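Local atomic coordinates of protein Rv1364c/MT1410 (Mycobacterium tuberculosis, PDB entry 3KE6), a protein that probably acts in sigma-factor regulation, joining an RsbU-like PP2C-type phosphatase domain that holds manganese to an RsbW-like anti-sigma factor kinase domain. Residues E367-H372 with T380-L385. Sequence-based numbering, arbitrary orientation.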
loop_
_atom_site.group_PDB
_atom_site.type_symbol
_atom_site.label_atom_id
_atom_site.label_comp_id
_atom_site.label_asym_id
_atom_site.label_seq_id
_atom_site.Cartn_x
_atom_site.Cartn_y
_atom_site.Cartn_z
ATOM N N GLU A 367 -2.040 -6.730 17.589
ATOM C CA GLU A 367 -2.863 -6.707 18.825
ATOM C C GLU A 367 -3.717 -7.957 19.001
ATOM O O GLU A 367 -4.337 -8.430 18.067
ATOM C CB GLU A 367 -3.818 -5.499 18.846
ATOM C CG GLU A 367 -3.588 -4.452 17.724
ATOM C CD GLU A 367 -4.438 -3.189 17.845
ATOM O OE1 GLU A 367 -5.467 -3.202 18.573
ATOM O OE2 GLU A 367 -4.045 -2.166 17.211
ATOM N N ALA A 368 -3.803 -8.442 20.232
ATOM C CA ALA A 368 -4.601 -9.612 20.550
ATOM C C ALA A 368 -5.357 -9.403 21.855
ATOM O O ALA A 368 -4.928 -8.649 22.704
ATOM C CB ALA A 368 -3.729 -10.834 20.645
ATOM N N ARG A 369 -6.485 -10.088 21.998
ATOM C CA ARG A 369 -7.331 -9.960 23.178
ATOM C C ARG A 369 -8.077 -11.254 23.437
ATOM O O ARG A 369 -8.360 -11.986 22.517
ATOM C CB ARG A 369 -8.312 -8.819 22.963
ATOM C CG ARG A 369 -7.785 -7.510 23.428
ATOM C CD ARG A 369 -8.366 -6.372 22.661
ATOM N NE ARG A 369 -7.727 -6.253 21.352
ATOM C CZ ARG A 369 -7.618 -5.116 20.657
ATOM N NH1 ARG A 369 -7.010 -5.137 19.484
ATOM N NH2 ARG A 369 -8.100 -3.954 21.121
ATOM N N ILE A 370 -8.356 -11.549 24.692
ATOM C CA ILE A 370 -9.141 -12.713 25.054
ATOM C C ILE A 370 -10.246 -12.193 25.977
ATOM O O ILE A 370 -9.982 -11.372 26.852
ATOM C CB ILE A 370 -8.305 -13.826 25.776
ATOM C CG1 ILE A 370 -7.410 -14.658 24.841
ATOM C CG2 ILE A 370 -9.223 -14.895 26.308
ATOM C CD1 ILE A 370 -6.602 -13.935 23.762
ATOM N N MET A 371 -11.478 -12.645 25.740
ATOM C CA MET A 371 -12.630 -12.358 26.602
ATOM C C MET A 371 -13.280 -13.676 27.032
ATOM O O MET A 371 -13.329 -14.637 26.260
ATOM C CB MET A 371 -13.645 -11.523 25.833
ATOM C CG MET A 371 -13.264 -10.075 25.676
ATOM S SD MET A 371 -13.469 -9.343 24.035
ATOM C CE MET A 371 -12.359 -10.351 23.068
ATOM N N HIS A 372 -13.776 -13.720 28.256
ATOM C CA HIS A 372 -14.428 -14.908 28.790
ATOM C C HIS A 372 -15.803 -14.507 29.307
ATOM O O HIS A 372 -15.982 -13.419 29.857
ATOM C CB HIS A 372 -13.641 -15.517 29.974
ATOM C CG HIS A 372 -12.258 -15.997 29.635
ATOM N ND1 HIS A 372 -12.019 -17.039 28.760
ATOM C CD2 HIS A 372 -11.042 -15.600 30.089
ATOM C CE1 HIS A 372 -10.714 -17.246 28.673
ATOM N NE2 HIS A 372 -10.098 -16.384 29.465
ATOM N N THR A 380 -9.374 -12.583 19.953
ATOM C CA THR A 380 -9.365 -11.718 18.776
ATOM C C THR A 380 -7.961 -11.311 18.409
ATOM O O THR A 380 -7.056 -11.338 19.242
ATOM C CB THR A 380 -10.132 -10.429 19.028
ATOM O OG1 THR A 380 -9.483 -9.701 20.086
ATOM C CG2 THR A 380 -11.588 -10.724 19.418
ATOM N N LEU A 381 -7.790 -10.913 17.159
ATOM C CA LEU A 381 -6.544 -10.294 16.745
ATOM C C LEU A 381 -6.753 -9.203 15.741
ATOM O O LEU A 381 -7.701 -9.229 14.982
ATOM C CB LEU A 381 -5.577 -11.327 16.212
ATOM C CG LEU A 381 -5.882 -12.103 14.948
ATOM C CD1 LEU A 381 -5.836 -11.188 13.689
ATOM C CD2 LEU A 381 -4.851 -13.232 14.823
ATOM N N THR A 382 -5.901 -8.195 15.808
ATOM C CA THR A 382 -5.846 -7.168 14.788
ATOM C C THR A 382 -4.398 -7.105 14.341
ATOM O O THR A 382 -3.502 -6.880 15.170
ATOM C CB THR A 382 -6.242 -5.825 15.326
ATOM O OG1 THR A 382 -7.474 -5.934 16.028
ATOM C CG2 THR A 382 -6.397 -4.850 14.222
ATOM N N HIS A 383 -4.177 -7.326 13.050
ATOM C CA HIS A 383 -2.834 -7.279 12.459
ATOM C C HIS A 383 -2.798 -6.398 11.210
ATOM O O HIS A 383 -3.538 -6.647 10.259
ATOM C CB HIS A 383 -2.421 -8.682 12.076
ATOM C CG HIS A 383 -1.017 -8.785 11.599
ATOM N ND1 HIS A 383 0.043 -8.905 12.459
ATOM C CD2 HIS A 383 -0.498 -8.809 10.353
ATOM C CE1 HIS A 383 1.162 -8.996 11.764
ATOM N NE2 HIS A 383 0.858 -8.943 10.483
ATOM N N ARG A 384 -1.953 -5.368 11.223
ATOM C CA ARG A 384 -1.749 -4.517 10.048
ATOM C C ARG A 384 -0.991 -5.267 8.965
ATOM O O ARG A 384 0.036 -5.826 9.254
ATOM C CB ARG A 384 -0.961 -3.272 10.453
ATOM C CG ARG A 384 -0.732 -2.231 9.327
ATOM C CD ARG A 384 -0.423 -0.830 9.879
ATOM N NE ARG A 384 -1.607 0.038 9.832
ATOM C CZ ARG A 384 -2.173 0.655 10.871
ATOM N NH1 ARG A 384 -1.682 0.552 12.100
ATOM N NH2 ARG A 384 -3.247 1.406 10.678
ATOM N N LEU A 385 -1.511 -5.317 7.742
ATOM C CA LEU A 385 -0.807 -5.950 6.620
ATOM C C LEU A 385 0.191 -4.960 5.967
ATOM O O LEU A 385 -0.046 -3.765 5.913
ATOM C CB LEU A 385 -1.805 -6.481 5.573
ATOM C CG LEU A 385 -2.781 -7.593 6.022
ATOM C CD1 LEU A 385 -3.599 -8.192 4.853
ATOM C CD2 LEU A 385 -2.053 -8.727 6.733
HETATM O O HOH W 1 -7.598 -7.492 18.682
#
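Arg369 crosses Thr380 and Thr382 at a slant on one face of an antiparallel strand pair. Its CB rests 3.2 Å from Thr380 OG1. From there the chain runs outward and bends about the CG-CD bond (chi3 -78°), which brings the guanidinium back along its own strand toward Glu367, beside the threonines: NE stands 4.1 Å from Thr380 OG1, and NH1 stands 3.6 Å from Thr382 OG1. NH1 also forms a salt bridge of 2.6 Å with Glu367 OE1, two residues back on the same strand; OE1 accepts through its anti lone pair and sits 30° out of the guanidinium plane. Water 1 joins both threonine hydroxyls and, more weakly, Arg369 NH1 and Glu367 O. The two strands form a beta hairpin at the edge of the sheet in the histidine kinase-like ATPase domain, and strand 333-340 flanks the second of them on its other side. Glu367 and Arg369 alternate with Ala368, so the long charged chains share the more exposed face with the two threonines, whose beta-branched chains suit the extended backbone. Across Ala368, small enough for the buried face, Leu381 directs its branched end toward Ala301 and Ile302 of helix 292-312. Arg369 and Thr380 exchange two backbone hydrogen bonds; the one from Thr380 N to Arg369 O is nearly straight at 168°.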